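Local atomic coordinates of 30S ribosomal protein S8 (Aquifex aeolicus, PDB entry 3RF2), a protein that probably binds directly to the central domain of 16S rRNA as a primary binding protein, helping to assemble the platform of the small ribosomal subunit. Residues I36-K41 / Q47-L52. Sequence-based numbering, arbitrary orientation.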
# COMPACT_ATOMS: atom_id res chain seq x y z
N ILE A 36 -6.00 0.63 -2.64
CA ILE A 36 -4.69 1.14 -3.05
C ILE A 36 -3.68 0.01 -3.25
O ILE A 36 -3.01 -0.07 -4.27
CB ILE A 36 -4.14 2.16 -2.05
CG1 ILE A 36 -4.96 3.45 -2.10
CG2 ILE A 36 -2.67 2.48 -2.36
CD1 ILE A 36 -4.60 4.41 -0.99
N LEU A 37 -3.63 -0.89 -2.27
CA LEU A 37 -2.77 -2.06 -2.33
C LEU A 37 -3.13 -2.93 -3.51
O LEU A 37 -2.26 -3.60 -4.07
CB LEU A 37 -2.87 -2.86 -1.06
CG LEU A 37 -2.27 -2.20 0.16
CD1 LEU A 37 -2.57 -3.02 1.43
CD2 LEU A 37 -0.81 -2.13 -0.08
N ASP A 38 -4.40 -2.93 -3.89
CA ASP A 38 -4.84 -3.73 -5.03
C ASP A 38 -4.33 -3.14 -6.33
O ASP A 38 -3.96 -3.88 -7.26
CB ASP A 38 -6.36 -3.86 -5.05
CG ASP A 38 -6.83 -5.21 -4.55
OD1 ASP A 38 -6.32 -5.69 -3.52
OD2 ASP A 38 -7.70 -5.82 -5.21
N VAL A 39 -4.29 -1.81 -6.40
CA VAL A 39 -3.61 -1.17 -7.52
C VAL A 39 -2.13 -1.53 -7.55
O VAL A 39 -1.57 -1.86 -8.60
CB VAL A 39 -3.70 0.37 -7.47
CG1 VAL A 39 -3.03 0.97 -8.72
CG2 VAL A 39 -5.17 0.83 -7.32
N LEU A 40 -1.48 -1.44 -6.39
CA LEU A 40 -0.04 -1.68 -6.31
C LEU A 40 0.30 -3.11 -6.74
O LEU A 40 1.30 -3.34 -7.43
CB LEU A 40 0.46 -1.39 -4.89
CG LEU A 40 0.55 0.06 -4.41
CD1 LEU A 40 1.07 0.11 -2.99
CD2 LEU A 40 1.47 0.86 -5.31
N LYS A 41 -0.52 -4.07 -6.33
CA LYS A 41 -0.34 -5.47 -6.71
C LYS A 41 -0.56 -5.69 -8.21
O LYS A 41 0.22 -6.35 -8.89
CB LYS A 41 -1.33 -6.35 -5.95
CG LYS A 41 -1.12 -7.85 -6.20
CD LYS A 41 -2.31 -8.61 -5.68
CE LYS A 41 -2.13 -10.12 -5.82
NZ LYS A 41 -3.20 -10.84 -5.06
N GLN A 47 4.27 -7.63 -4.20
CA GLN A 47 4.05 -9.02 -4.57
C GLN A 47 2.61 -9.47 -4.28
O GLN A 47 1.99 -10.17 -5.08
CB GLN A 47 5.05 -9.92 -3.84
CG GLN A 47 4.96 -11.40 -4.20
CD GLN A 47 5.33 -11.67 -5.65
OE1 GLN A 47 6.26 -11.05 -6.19
NE2 GLN A 47 4.60 -12.57 -6.30
N ASP A 48 2.09 -9.07 -3.13
CA ASP A 48 0.75 -9.48 -2.72
C ASP A 48 0.45 -8.80 -1.40
O ASP A 48 1.32 -8.13 -0.83
CB ASP A 48 0.69 -11.00 -2.56
CG ASP A 48 -0.72 -11.58 -2.86
OD1 ASP A 48 -1.75 -10.88 -2.77
OD2 ASP A 48 -0.78 -12.79 -3.17
N TRP A 49 -0.79 -8.95 -0.94
CA TRP A 49 -1.17 -8.48 0.37
C TRP A 49 -2.32 -9.35 0.86
O TRP A 49 -3.15 -9.79 0.07
CB TRP A 49 -1.60 -7.01 0.33
CG TRP A 49 -2.87 -6.78 -0.41
CD1 TRP A 49 -3.00 -6.57 -1.75
CD2 TRP A 49 -4.20 -6.73 0.13
NE1 TRP A 49 -4.32 -6.39 -2.07
CE2 TRP A 49 -5.08 -6.48 -0.93
CE3 TRP A 49 -4.73 -6.88 1.43
CZ2 TRP A 49 -6.46 -6.38 -0.76
CZ3 TRP A 49 -6.10 -6.77 1.61
CH2 TRP A 49 -6.95 -6.53 0.52
N GLU A 50 -2.37 -9.60 2.16
CA GLU A 50 -3.41 -10.44 2.74
C GLU A 50 -4.20 -9.72 3.84
O GLU A 50 -3.61 -9.09 4.70
CB GLU A 50 -2.78 -11.70 3.35
CG GLU A 50 -2.49 -12.85 2.39
CD GLU A 50 -1.64 -13.92 3.04
OE1 GLU A 50 -1.47 -13.85 4.27
OE2 GLU A 50 -1.11 -14.81 2.33
N ALA A 51 -5.52 -9.83 3.83
CA ALA A 51 -6.32 -9.42 4.99
C ALA A 51 -6.23 -10.49 6.08
O ALA A 51 -6.65 -11.63 5.89
CB ALA A 51 -7.77 -9.19 4.61
N LEU A 52 -5.67 -10.12 7.23
CA LEU A 52 -5.50 -11.06 8.33
C LEU A 52 -6.74 -11.07 9.24
O LEU A 52 -6.73 -10.50 10.33
CB LEU A 52 -4.23 -10.74 9.13
CG LEU A 52 -2.91 -10.91 8.37
CD1 LEU A 52 -1.70 -10.54 9.23
CD2 LEU A 52 -2.78 -12.32 7.86
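W49 lays one face of its indole against L37 of helix 31-43: L37 CB sits 3.9 Å from the centroid of the W49 five-membered ring and 13° off its normal, which meets the geometry of a CH-pi contact. With CG between the backbone N and the carbonyl carbon (chi1 68°), the indole turns this face to L37. At the ring edge D38 OD1 approaches W49 NE1 at 2.6 Å, but the N-H...O angle of 129° marks a weak hydrogen bond, and the placement of that oxygen is uncertain. The firmer polar link is a salt bridge, K41 NZ to D48 OD1 at 2.7 Å, in which the ammonium comes from above the carboxylate plane. The extended chain of K41 runs alongside the D48 side chain, bringing NZ to its carboxylate. From the opposite face of that plane, W49 N donates to D48 OD1 over 2.8 Å. A leucine in place of D48 would probably leave K41 without its counter-charge and W49 N without this acceptor. Further out, Q47 and D48 both pair with Y97 in a classic beta bulge, while I94 of strand 93-98 touches both L37 and W49. Helix and strand axes pass 8.4 Å apart, nearly antiparallel, as the helix packs on strand 46-51, outermost of the three-stranded antiparallel sheet within this chain. Chemically, the contact joins a CH-pi contact of the indole with L37 to a surface ion pair, and a single oxygen, D48 OD1, serves both the lysine ammonium and the tryptophan backbone.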